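Long-range contacts in USP37 protein (PDB 3U12), which is the N-terminal pleckstrin homology domain of a probable cysteine-type deubiquitinase, thought to hydrolyse bonds formed by the C-terminal glycine of ubiquitin: residues L20-I26 and W38-E44; I28-T33 and P64-Q68; H71-V77 and M89-N95. One frame throughout, in Å; residues are numbered along the deposited sequence.

Contact 1. Residues L20-I26 and W38-E44; sequences LKIHGPI and WKEGSFE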
loop_
_atom_site.group_PDB
_atom_site.type_symbol
_atom_site.label_atom_id
_atom_site.label_comp_id
_atom_site.label_asym_id
_atom_site.label_seq_id
_atom_site.Cartn_x
_atom_site.Cartn_y
_atom_site.Cartn_z
ATOM N N LEU A 20 -5.364 -8.528 5.684
ATOM C CA LEU A 20 -4.510 -7.367 5.882
ATOM C C LEU A 20 -5.081 -6.265 5.032
ATOM O O LEU A 20 -4.962 -6.307 3.801
ATOM C CB LEU A 20 -3.070 -7.670 5.450
ATOM C CG LEU A 20 -2.269 -8.626 6.314
ATOM C CD1 LEU A 20 -1.576 -9.650 5.448
ATOM C CD2 LEU A 20 -1.247 -7.859 7.131
ATOM N N LYS A 21 -5.723 -5.286 5.685
ATOM C CA LYS A 21 -6.377 -4.186 4.984
ATOM C C LYS A 21 -6.266 -2.941 5.829
ATOM O O LYS A 21 -6.564 -2.990 7.017
ATOM C CB LYS A 21 -7.858 -4.539 4.745
ATOM C CG LYS A 21 -8.607 -3.557 3.852
ATOM C CD LYS A 21 -10.054 -4.000 3.747
ATOM C CE LYS A 21 -10.824 -3.235 2.718
ATOM N NZ LYS A 21 -12.255 -3.633 2.756
ATOM N N ILE A 22 -5.795 -1.837 5.235
ATOM C CA ILE A 22 -5.650 -0.570 5.963
ATOM C C ILE A 22 -6.348 0.528 5.187
ATOM O O ILE A 22 -6.394 0.467 3.961
ATOM C CB ILE A 22 -4.171 -0.240 6.297
ATOM C CG1 ILE A 22 -3.274 -0.297 5.037
ATOM C CG2 ILE A 22 -3.636 -1.186 7.440
ATOM C CD1 ILE A 22 -1.925 0.395 5.238
ATOM N N HIS A 23 -6.838 1.545 5.894
ATOM C CA HIS A 23 -7.655 2.636 5.380
ATOM C C HIS A 23 -7.062 4.022 5.599
ATOM O O HIS A 23 -6.437 4.270 6.626
ATOM C CB HIS A 23 -9.031 2.578 6.076
ATOM C CG HIS A 23 -9.725 1.259 5.932
ATOM N ND1 HIS A 23 -10.725 1.064 4.986
ATOM C CD2 HIS A 23 -9.533 0.102 6.609
ATOM C CE1 HIS A 23 -11.100 -0.198 5.118
ATOM N NE2 HIS A 23 -10.402 -0.820 6.071
ATOM N N GLY A 24 -7.341 4.936 4.662
ATOM C CA GLY A 24 -6.900 6.321 4.771
ATOM C C GLY A 24 -6.781 7.024 3.435
ATOM O O GLY A 24 -6.932 6.385 2.395
ATOM N N PRO A 25 -6.480 8.342 3.420
ATOM C CA PRO A 25 -6.256 9.015 2.132
ATOM C C PRO A 25 -5.091 8.341 1.392
ATOM O O PRO A 25 -4.064 8.014 1.997
ATOM C CB PRO A 25 -5.939 10.459 2.532
ATOM C CG PRO A 25 -6.462 10.602 3.932
ATOM C CD PRO A 25 -6.230 9.261 4.551
ATOM N N ILE A 26 -5.291 8.083 0.103
ATOM C CA ILE A 26 -4.330 7.406 -0.763
ATOM C C ILE A 26 -3.898 8.288 -1.948
ATOM O O ILE A 26 -4.736 8.905 -2.593
ATOM C CB ILE A 26 -4.916 6.048 -1.258
ATOM C CG1 ILE A 26 -5.021 5.029 -0.080
ATOM C CG2 ILE A 26 -4.089 5.443 -2.444
ATOM C CD1 ILE A 26 -5.861 3.751 -0.413
ATOM N N TRP A 38 -4.948 13.025 -3.436
ATOM C CA TRP A 38 -5.254 12.238 -2.243
ATOM C C TRP A 38 -6.727 11.813 -2.286
ATOM O O TRP A 38 -7.601 12.658 -2.466
ATOM C CB TRP A 38 -4.967 13.032 -0.969
ATOM C CG TRP A 38 -3.511 13.165 -0.649
ATOM C CD1 TRP A 38 -2.740 14.287 -0.796
ATOM C CD2 TRP A 38 -2.663 12.164 -0.072
ATOM N NE1 TRP A 38 -1.468 14.050 -0.321
ATOM C CE2 TRP A 38 -1.390 12.751 0.119
ATOM C CE3 TRP A 38 -2.866 10.839 0.349
ATOM C CZ2 TRP A 38 -0.308 12.037 0.645
ATOM C CZ3 TRP A 38 -1.794 10.135 0.879
ATOM C CH2 TRP A 38 -0.534 10.732 1.018
ATOM N N LYS A 39 -6.988 10.501 -2.193
ATOM C CA LYS A 39 -8.352 9.976 -2.252
ATOM C C LYS A 39 -8.533 8.931 -1.171
ATOM O O LYS A 39 -7.749 7.983 -1.099
ATOM C CB LYS A 39 -8.647 9.319 -3.621
ATOM C CG LYS A 39 -8.693 10.266 -4.807
ATOM C CD LYS A 39 -8.764 9.515 -6.159
ATOM C CE LYS A 39 -10.003 8.660 -6.369
ATOM N NZ LYS A 39 -11.267 9.344 -5.966
ATOM N N GLU A 40 -9.602 9.066 -0.384
ATOM C CA GLU A 40 -9.926 8.133 0.693
ATOM C C GLU A 40 -10.137 6.721 0.137
ATOM O O GLU A 40 -10.850 6.545 -0.854
ATOM C CB GLU A 40 -11.196 8.608 1.409
ATOM C CG GLU A 40 -11.466 7.906 2.731
ATOM C CD GLU A 40 -10.432 8.100 3.829
ATOM O OE1 GLU A 40 -10.193 7.128 4.579
ATOM O OE2 GLU A 40 -9.859 9.210 3.939
ATOM N N GLY A 41 -9.536 5.730 0.784
ATOM C CA GLY A 41 -9.706 4.348 0.349
ATOM C C GLY A 41 -8.989 3.339 1.203
ATOM O O GLY A 41 -8.736 3.597 2.369
ATOM N N SER A 42 -8.628 2.191 0.622
ATOM C CA SER A 42 -7.936 1.164 1.366
ATOM C C SER A 42 -6.925 0.411 0.495
ATOM O O SER A 42 -7.060 0.402 -0.736
ATOM C CB SER A 42 -8.955 0.189 1.963
ATOM O OG SER A 42 -9.546 -0.596 0.937
ATOM N N PHE A 43 -5.900 -0.169 1.155
ATOM C CA PHE A 43 -4.914 -1.099 0.616
ATOM C C PHE A 43 -5.328 -2.458 1.196
ATOM O O PHE A 43 -5.495 -2.568 2.408
ATOM C CB PHE A 43 -3.496 -0.788 1.106
ATOM C CG PHE A 43 -2.788 0.377 0.452
ATOM C CD1 PHE A 43 -3.364 1.058 -0.617
ATOM C CD2 PHE A 43 -1.530 0.778 0.889
ATOM C CE1 PHE A 43 -2.712 2.160 -1.197
ATOM C CE2 PHE A 43 -0.873 1.854 0.285
ATOM C CZ PHE A 43 -1.481 2.557 -0.720
ATOM N N GLU A 44 -5.485 -3.476 0.356
ATOM C CA GLU A 44 -5.872 -4.813 0.834
ATOM C C GLU A 44 -4.914 -5.820 0.228
ATOM O O GLU A 44 -4.652 -5.759 -0.975
ATOM C CB GLU A 44 -7.296 -5.140 0.347
ATOM C CG GLU A 44 -7.851 -6.477 0.817
ATOM C CD GLU A 44 -9.274 -6.771 0.377
ATOM O OE1 GLU A 44 -9.618 -6.469 -0.785
ATOM O OE2 GLU A 44 -10.031 -7.360 1.178
HETATM O O HOH W 1 -12.395 -6.510 1.890
#
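Ile26 and Phe43 meet on the buried face of this antiparallel pair, the methyl CD1 of Ile26 lying 3.6 Å from CE1 of the phenyl ring. The same methyl also reaches over the backbone of the opposite strand, 3.3 Å from Ser42 N, a place left accessible because Gly41 has no side chain there. Ile22 joins this apolar group through its CG1, 4.0 Å from Phe43 CB. On the other face Ser42 CB sits over the His23 imidazole as a CH-pi contact, 4.0 Å from the ring centroid. Lys21 holds CG anti to its backbone nitrogen (chi1 -172°) and runs out fully extended, which carries NZ to a water that also bonds Glu44 OE2; the two charges are thus joined through water, not directly. The pair belongs to the curled antiparallel sheet of the pleckstrin homology domain, and at Gly24 segment 20-26 bends from strand 21-23 into strand 25-30, with backbone angles that would jam a CB against the preceding carbonyl. At the far end the edge of the Trp38 indole meets the carbonyl of Pro25, with CZ3 3.3 Å from Pro25 O, while Pro25 CB packs on CE3. Behind these side chains Ile22 N to Phe43 O and Phe43 N to Ile22 O are both 2.9 Å, and Gly24–Gly41 and Ile26–Lys39 exchange bonds likewise. Further out, Ile100 of strand 97-104 touches Ile22, Ile26 and Phe43, while Met111 of helix 105-119 packs on Ile22. Lys39 turns elsewhere, its NZ bonded to Thr60 OG1, with Lys39 in a cation-pi contact with Tyr58.

Contact 2. Residues I28-T33 and P64-Q68; sequences IRSMQT and PRIFQ. With SO4 (sulfate ion), chain D.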
loop_
_atom_site.group_PDB
_atom_site.type_symbol
_atom_site.label_atom_id
_atom_site.label_comp_id
_atom_site.label_asym_id
_atom_site.label_seq_id
_atom_site.Cartn_x
_atom_site.Cartn_y
_atom_site.Cartn_z
ATOM N N ILE A 28 -1.149 7.923 -5.383
ATOM C CA ILE A 28 -0.301 6.992 -6.122
ATOM C C ILE A 28 0.405 7.706 -7.283
ATOM O O ILE A 28 -0.165 8.605 -7.905
ATOM C CB ILE A 28 -1.155 5.769 -6.625
ATOM C CG1 ILE A 28 -1.735 4.953 -5.417
ATOM C CG2 ILE A 28 -0.351 4.828 -7.551
ATOM C CD1 ILE A 28 -2.806 4.034 -5.805
ATOM N N ARG A 29 1.641 7.296 -7.567
ATOM C CA ARG A 29 2.422 7.768 -8.701
ATOM C C ARG A 29 2.827 6.484 -9.449
ATOM O O ARG A 29 3.619 5.690 -8.933
ATOM C CB ARG A 29 3.629 8.609 -8.236
ATOM C CG ARG A 29 4.619 8.984 -9.342
ATOM C CD ARG A 29 5.656 10.023 -8.906
ATOM N NE ARG A 29 6.357 9.668 -7.664
ATOM C CZ ARG A 29 7.433 8.888 -7.597
ATOM N NH1 ARG A 29 7.948 8.356 -8.699
ATOM N NH2 ARG A 29 7.999 8.628 -6.426
ATOM N N SER A 30 2.203 6.237 -10.612
ATOM C CA SER A 30 2.476 5.048 -11.430
ATOM C C SER A 30 2.092 5.276 -12.863
ATOM O O SER A 30 1.338 6.197 -13.180
ATOM C CB SER A 30 1.749 3.808 -10.879
ATOM O OG SER A 30 0.356 3.907 -11.107
HETATM N N MSE A 31 2.619 4.429 -13.744
HETATM C CA MSE A 31 2.323 4.436 -15.169
HETATM C C MSE A 31 0.811 4.164 -15.379
HETATM O O MSE A 31 0.185 4.836 -16.208
HETATM C CB MSE A 31 3.155 3.338 -15.860
HETATM C CG MSE A 31 4.606 3.720 -16.080
HETATM SE SE MSE A 31 4.756 5.125 -17.433
HETATM C CE MSE A 31 4.775 4.018 -19.076
ATOM N N GLN A 32 0.218 3.194 -14.609
ATOM C CA GLN A 32 -1.202 2.847 -14.790
ATOM C C GLN A 32 -2.158 3.878 -14.169
ATOM O O GLN A 32 -3.323 3.923 -14.559
ATOM C CB GLN A 32 -1.524 1.413 -14.303
ATOM C CG GLN A 32 -1.569 1.207 -12.774
ATOM C CD GLN A 32 -2.201 -0.120 -12.375
ATOM O OE1 GLN A 32 -3.094 -0.651 -13.047
ATOM N NE2 GLN A 32 -1.751 -0.691 -11.269
ATOM N N THR A 33 -1.699 4.682 -13.197
ATOM C CA THR A 33 -2.611 5.683 -12.614
ATOM C C THR A 33 -2.265 7.171 -12.949
ATOM O O THR A 33 -3.075 8.062 -12.682
ATOM C CB THR A 33 -2.663 5.538 -11.094
ATOM O OG1 THR A 33 -1.414 5.952 -10.553
ATOM C CG2 THR A 33 -3.005 4.104 -10.616
ATOM N N PRO A 64 -11.228 -1.365 -8.910
ATOM C CA PRO A 64 -9.956 -1.308 -8.164
ATOM C C PRO A 64 -8.755 -1.707 -9.011
ATOM O O PRO A 64 -8.860 -2.583 -9.850
ATOM C CB PRO A 64 -10.159 -2.341 -7.028
ATOM C CG PRO A 64 -11.628 -2.455 -6.872
ATOM C CD PRO A 64 -12.176 -2.303 -8.281
ATOM N N ARG A 65 -7.616 -1.087 -8.762
ATOM C CA ARG A 65 -6.364 -1.398 -9.450
ATOM C C ARG A 65 -5.527 -2.283 -8.566
ATOM O O ARG A 65 -5.570 -2.166 -7.318
ATOM C CB ARG A 65 -5.588 -0.129 -9.842
ATOM C CG ARG A 65 -6.370 0.753 -10.806
ATOM C CD ARG A 65 -5.516 1.353 -11.903
ATOM N NE ARG A 65 -6.323 1.667 -13.085
ATOM C CZ ARG A 65 -6.274 1.008 -14.244
ATOM N NH1 ARG A 65 -5.428 -0.004 -14.408
ATOM N NH2 ARG A 65 -7.050 1.373 -15.255
ATOM N N ILE A 66 -4.750 -3.166 -9.187
ATOM C CA ILE A 66 -3.907 -4.108 -8.469
ATOM C C ILE A 66 -2.425 -3.935 -8.833
ATOM O O ILE A 66 -2.077 -3.735 -9.995
ATOM C CB ILE A 66 -4.425 -5.553 -8.662
ATOM C CG1 ILE A 66 -3.542 -6.573 -7.936
ATOM C CG2 ILE A 66 -4.616 -5.940 -10.135
ATOM C CD1 ILE A 66 -4.226 -7.776 -7.622
ATOM N N PHE A 67 -1.559 -4.061 -7.811
ATOM C CA PHE A 67 -0.122 -3.899 -7.921
ATOM C C PHE A 67 0.483 -5.155 -7.351
ATOM O O PHE A 67 0.186 -5.524 -6.202
ATOM C CB PHE A 67 0.291 -2.671 -7.082
ATOM C CG PHE A 67 -0.282 -1.368 -7.593
ATOM C CD1 PHE A 67 0.484 -0.516 -8.384
ATOM C CD2 PHE A 67 -1.576 -0.971 -7.252
ATOM C CE1 PHE A 67 -0.036 0.704 -8.834
ATOM C CE2 PHE A 67 -2.102 0.238 -7.724
ATOM C CZ PHE A 67 -1.319 1.076 -8.490
ATOM N N GLN A 68 1.322 -5.818 -8.137
ATOM C CA GLN A 68 2.051 -7.010 -7.688
ATOM C C GLN A 68 3.051 -6.636 -6.598
ATOM O O GLN A 68 3.692 -5.594 -6.702
ATOM C CB GLN A 68 2.785 -7.695 -8.850
ATOM C CG GLN A 68 3.428 -9.015 -8.392
ATOM C CD GLN A 68 3.948 -9.861 -9.515
ATOM O OE1 GLN A 68 3.312 -9.999 -10.562
ATOM N NE2 GLN A 68 5.108 -10.470 -9.303
HETATM S S SO4 D . 6.822 -12.943 -11.073
HETATM O O1 SO4 D . 8.087 -13.622 -11.394
HETATM O O2 SO4 D . 5.804 -13.273 -12.082
HETATM O O3 SO4 D . 6.357 -13.392 -9.746
HETATM O O4 SO4 D . 7.053 -11.491 -11.060
#
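Arg65 reaches across to Gln32, its NH1 giving a hydrogen bond of 2.8 Å to Gln32 OE1. The two side chains run past one another head to tail, with amide and guanidinium planes 70° apart, and the donor is tilted from the plane of the amide carbonyl. Gln32 O lies over one face of the guanidinium, and the aliphatic part of Arg65 is used as well: its CD rests 3.9 Å from Thr33 CG2. Ile66 contributes its backbone, since Gln32 NE2 sends a weak bond of 3.3 Å to Ile66 O. Gln32 can serve both neighbours because its CG is tucked over the backbone, flanked by N and C (chi1 74°), and the chain beyond is extended. In the curled sheet of this pleckstrin homology domain, strand 65-68 pairs with strand 51-58 rather than with strand 25-30, so the join here is made by side chains reaching from the turn after Ser30. Phe67 then fills the middle. Gln32 NE2 lies over one face of its ring, 3.2 Å above the plane and toward the rim, while Ser30 OG and Thr33 CG2 stand at the edge. Ile28 CG2 approaches the far end of the ring, 4.0 Å from CZ. With an alanine in place of Gln32, Arg65 NH1 would probably lose this acceptor, Ile66 O its weak donor, and the phenyl face its covering amide. Ser30 OG donates to Thr33 OG1 beside the ring. Leu98 of strand 97-104 touches both Phe67 and Ile28. Gln68 points elsewhere: NE2 bonds Ser70 O and, at 2.8 Å, sulfate O4.

Contact 3. Residues H71-V77 and M89-N95; sequences HNIKNVV and MLTLQDN. With SO4 (sulfate ion), chain C.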
loop_
_atom_site.group_PDB
_atom_site.type_symbol
_atom_site.label_atom_id
_atom_site.label_comp_id
_atom_site.label_asym_id
_atom_site.label_seq_id
_atom_site.Cartn_x
_atom_site.Cartn_y
_atom_site.Cartn_z
ATOM N N HIS A 71 8.273 -10.367 -5.454
ATOM C CA HIS A 71 9.446 -10.031 -6.280
ATOM C C HIS A 71 9.261 -8.648 -6.936
ATOM O O HIS A 71 9.713 -8.465 -8.066
ATOM C CB HIS A 71 9.686 -11.107 -7.392
ATOM C CG HIS A 71 9.873 -12.496 -6.867
ATOM N ND1 HIS A 71 11.016 -12.863 -6.184
ATOM C CD2 HIS A 71 9.050 -13.565 -6.947
ATOM C CE1 HIS A 71 10.858 -14.139 -5.871
ATOM N NE2 HIS A 71 9.687 -14.604 -6.303
ATOM N N ASN A 72 8.547 -7.707 -6.261
ATOM C CA ASN A 72 8.254 -6.386 -6.835
ATOM C C ASN A 72 8.323 -5.237 -5.808
ATOM O O ASN A 72 8.016 -4.103 -6.151
ATOM C CB ASN A 72 6.884 -6.392 -7.562
ATOM C CG ASN A 72 6.688 -5.250 -8.551
ATOM O OD1 ASN A 72 7.629 -4.787 -9.184
ATOM N ND2 ASN A 72 5.460 -4.758 -8.707
ATOM N N ILE A 73 8.758 -5.505 -4.582
ATOM C CA ILE A 73 8.885 -4.461 -3.558
ATOM C C ILE A 73 10.324 -3.935 -3.566
ATOM O O ILE A 73 11.278 -4.726 -3.526
ATOM C CB ILE A 73 8.487 -4.960 -2.137
ATOM C CG1 ILE A 73 6.980 -5.329 -2.067
ATOM C CG2 ILE A 73 8.834 -3.912 -1.060
ATOM C CD1 ILE A 73 6.584 -6.039 -0.684
ATOM N N LYS A 74 10.462 -2.606 -3.632
ATOM C CA LYS A 74 11.754 -1.936 -3.610
ATOM C C LYS A 74 12.009 -1.479 -2.183
ATOM O O LYS A 74 13.023 -1.866 -1.595
ATOM C CB LYS A 74 11.782 -0.753 -4.594
ATOM C CG LYS A 74 13.212 -0.305 -4.928
ATOM C CD LYS A 74 13.276 1.111 -5.461
ATOM C CE LYS A 74 13.239 1.186 -6.966
ATOM N NZ LYS A 74 13.654 2.533 -7.442
ATOM N N ASN A 75 11.087 -0.677 -1.608
ATOM C CA ASN A 75 11.227 -0.204 -0.220
ATOM C C ASN A 75 9.881 0.164 0.408
ATOM O O ASN A 75 8.870 0.363 -0.292
ATOM C CB ASN A 75 12.249 0.946 -0.089
ATOM C CG ASN A 75 12.021 2.146 -0.961
ATOM O OD1 ASN A 75 11.053 2.889 -0.797
ATOM N ND2 ASN A 75 12.976 2.424 -1.837
ATOM N N VAL A 76 9.856 0.156 1.733
ATOM C CA VAL A 76 8.699 0.497 2.563
ATOM C C VAL A 76 9.162 1.430 3.677
ATOM O O VAL A 76 10.082 1.097 4.432
ATOM C CB VAL A 76 7.903 -0.717 3.133
ATOM C CG1 VAL A 76 6.538 -0.267 3.647
ATOM C CG2 VAL A 76 7.734 -1.827 2.102
ATOM N N VAL A 77 8.559 2.613 3.748
ATOM C CA VAL A 77 8.901 3.622 4.743
ATOM C C VAL A 77 7.625 4.007 5.487
ATOM O O VAL A 77 6.573 4.151 4.858
ATOM C CB VAL A 77 9.583 4.879 4.086
ATOM C CG1 VAL A 77 9.890 5.963 5.119
ATOM C CG2 VAL A 77 10.862 4.505 3.336
HETATM N N MSE A 89 4.608 4.438 3.003
HETATM C CA MSE A 89 5.042 4.696 1.630
HETATM C C MSE A 89 5.736 3.473 1.065
HETATM O O MSE A 89 6.743 3.006 1.592
HETATM C CB MSE A 89 5.935 5.948 1.584
HETATM C CG MSE A 89 5.152 7.206 1.885
HETATM SE SE MSE A 89 6.249 8.618 2.566
HETATM C CE MSE A 89 5.395 10.105 1.678
ATOM N N LEU A 90 5.119 2.912 0.058
ATOM C CA LEU A 90 5.561 1.704 -0.622
ATOM C C LEU A 90 6.068 2.041 -2.015
ATOM O O LEU A 90 5.292 2.509 -2.848
ATOM C CB LEU A 90 4.358 0.750 -0.725
ATOM C CG LEU A 90 4.525 -0.553 -1.519
ATOM C CD1 LEU A 90 5.582 -1.462 -0.905
ATOM C CD2 LEU A 90 3.193 -1.286 -1.630
ATOM N N THR A 91 7.352 1.754 -2.273
ATOM C CA THR A 91 7.940 1.894 -3.598
ATOM C C THR A 91 8.101 0.488 -4.171
ATOM O O THR A 91 8.640 -0.404 -3.506
ATOM C CB THR A 91 9.254 2.673 -3.573
ATOM O OG1 THR A 91 9.092 3.859 -2.796
ATOM C CG2 THR A 91 9.761 3.023 -4.975
ATOM N N LEU A 92 7.653 0.300 -5.407
ATOM C CA LEU A 92 7.785 -0.969 -6.117
ATOM C C LEU A 92 9.010 -0.952 -7.022
ATOM O O LEU A 92 9.538 0.121 -7.267
ATOM C CB LEU A 92 6.495 -1.272 -6.915
ATOM C CG LEU A 92 5.206 -1.361 -6.054
ATOM C CD1 LEU A 92 3.970 -1.634 -6.928
ATOM C CD2 LEU A 92 5.363 -2.380 -4.924
ATOM N N GLN A 93 9.463 -2.128 -7.519
ATOM C CA GLN A 93 10.654 -2.262 -8.368
ATOM C C GLN A 93 10.467 -1.605 -9.743
ATOM O O GLN A 93 11.459 -1.228 -10.381
ATOM C CB GLN A 93 11.110 -3.735 -8.486
ATOM C CG GLN A 93 11.751 -4.251 -7.179
ATOM C CD GLN A 93 12.241 -5.688 -7.181
ATOM O OE1 GLN A 93 12.663 -6.248 -8.203
ATOM N NE2 GLN A 93 12.301 -6.288 -5.990
ATOM N N ASP A 94 9.209 -1.408 -10.167
ATOM C CA ASP A 94 8.922 -0.722 -11.422
ATOM C C ASP A 94 8.788 0.807 -11.195
ATOM O O ASP A 94 8.405 1.537 -12.109
ATOM C CB ASP A 94 7.689 -1.323 -12.106
ATOM C CG ASP A 94 6.369 -0.917 -11.501
ATOM O OD1 ASP A 94 6.326 -0.669 -10.273
ATOM O OD2 ASP A 94 5.358 -0.912 -12.239
ATOM N N ASN A 95 9.106 1.271 -9.965
ATOM C CA ASN A 95 9.131 2.676 -9.529
ATOM C C ASN A 95 7.762 3.248 -9.170
ATOM O O ASN A 95 7.684 4.433 -8.833
ATOM C CB ASN A 95 9.868 3.591 -10.541
ATOM C CG ASN A 95 11.345 3.315 -10.600
ATOM O OD1 ASN A 95 11.994 3.090 -9.579
ATOM N ND2 ASN A 95 11.908 3.321 -11.799
HETATM S S SO4 C . 13.514 -10.228 -5.771
HETATM O O1 SO4 C . 14.947 -10.507 -5.593
HETATM O O2 SO4 C . 13.153 -10.419 -7.183
HETATM O O3 SO4 C . 12.740 -11.146 -4.929
HETATM O O4 SO4 C . 13.226 -8.840 -5.368
HETATM O O HOH W 2 8.831 3.875 -0.028
#
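Gln93 has CG anti to its carbonyl carbon (chi1 -72°) and an extended chain beyond, which sends its amide back alongside Asn72 to reach Ile73 O. The NE2 bond to Ile73 O is nearly straight, 3.1 Å with an angle of 176° at the hydrogen, and the acceptor lies in the plane of the Gln93 amide, though the donor stands above the plane of the Ile73 carbonyl. The same NE2 binds sulfate O4 at 2.8 Å. Lys74 gets to Asn95 by a bend at chi3, -94°, which brings NZ to Asn95 OD1 at 2.8 Å, head-on to the side-chain carbonyl. The two strands form a beta hairpin of the pleckstrin homology fold, and a classic beta bulge interrupts their register: Lys74 N and Asn75 N both donate to Thr91 O, at 2.9 Å and 3.1 Å, from the same face of its carbonyl plane. Beyond the bulge, Thr91 N bonds Asn75 O, and Val77 and Met89 exchange bonds in both directions. The side chains of Asn75 and Thr91 run next to each other in the same direction, and Asn75 OD1 takes a hydrogen bond from a water that also makes a weak one to Met89 O. On the opposite face the apolar groups meet, with Leu90 CD1 3.7 Å from Val76 CG2 and slightly farther from Ile73 CG2. Helix 105-119 packs against this face, Leu115 on Val76 and Val118 on Ile73. At the other end of the pairing Gln93 N bonds Asn72 O, and a type I turn from Leu92 to Asn95 carries segment 89-95 away. Asn72 ND2 donates to Gln68 O. His71 ND1 gives the sulfate a further bond, 2.7 Å to O3, and Asn121 ND2 adds another.

All three contacts belong to the one curled antiparallel sheet of the N-terminal pleckstrin homology domain, and none holds a residue known to be catalytic. Contacts 1 and 2 both use strand 25-30, one at each end, with centres about 13 Å apart. Contact 3 lies about 12 Å from contact 2, centre to centre, and touches it: Phe67 CB comes within 3.8 Å of Leu92 CD1, so Phe67, through its CB, also packs on the hairpin. Contacts 1 and 3 sit on opposite sides of the chain's centre, about 17 Å between their centres, without touching. The sulfates at Gln68 and at His71 and Gln93 probably come from the crystallisation liquor.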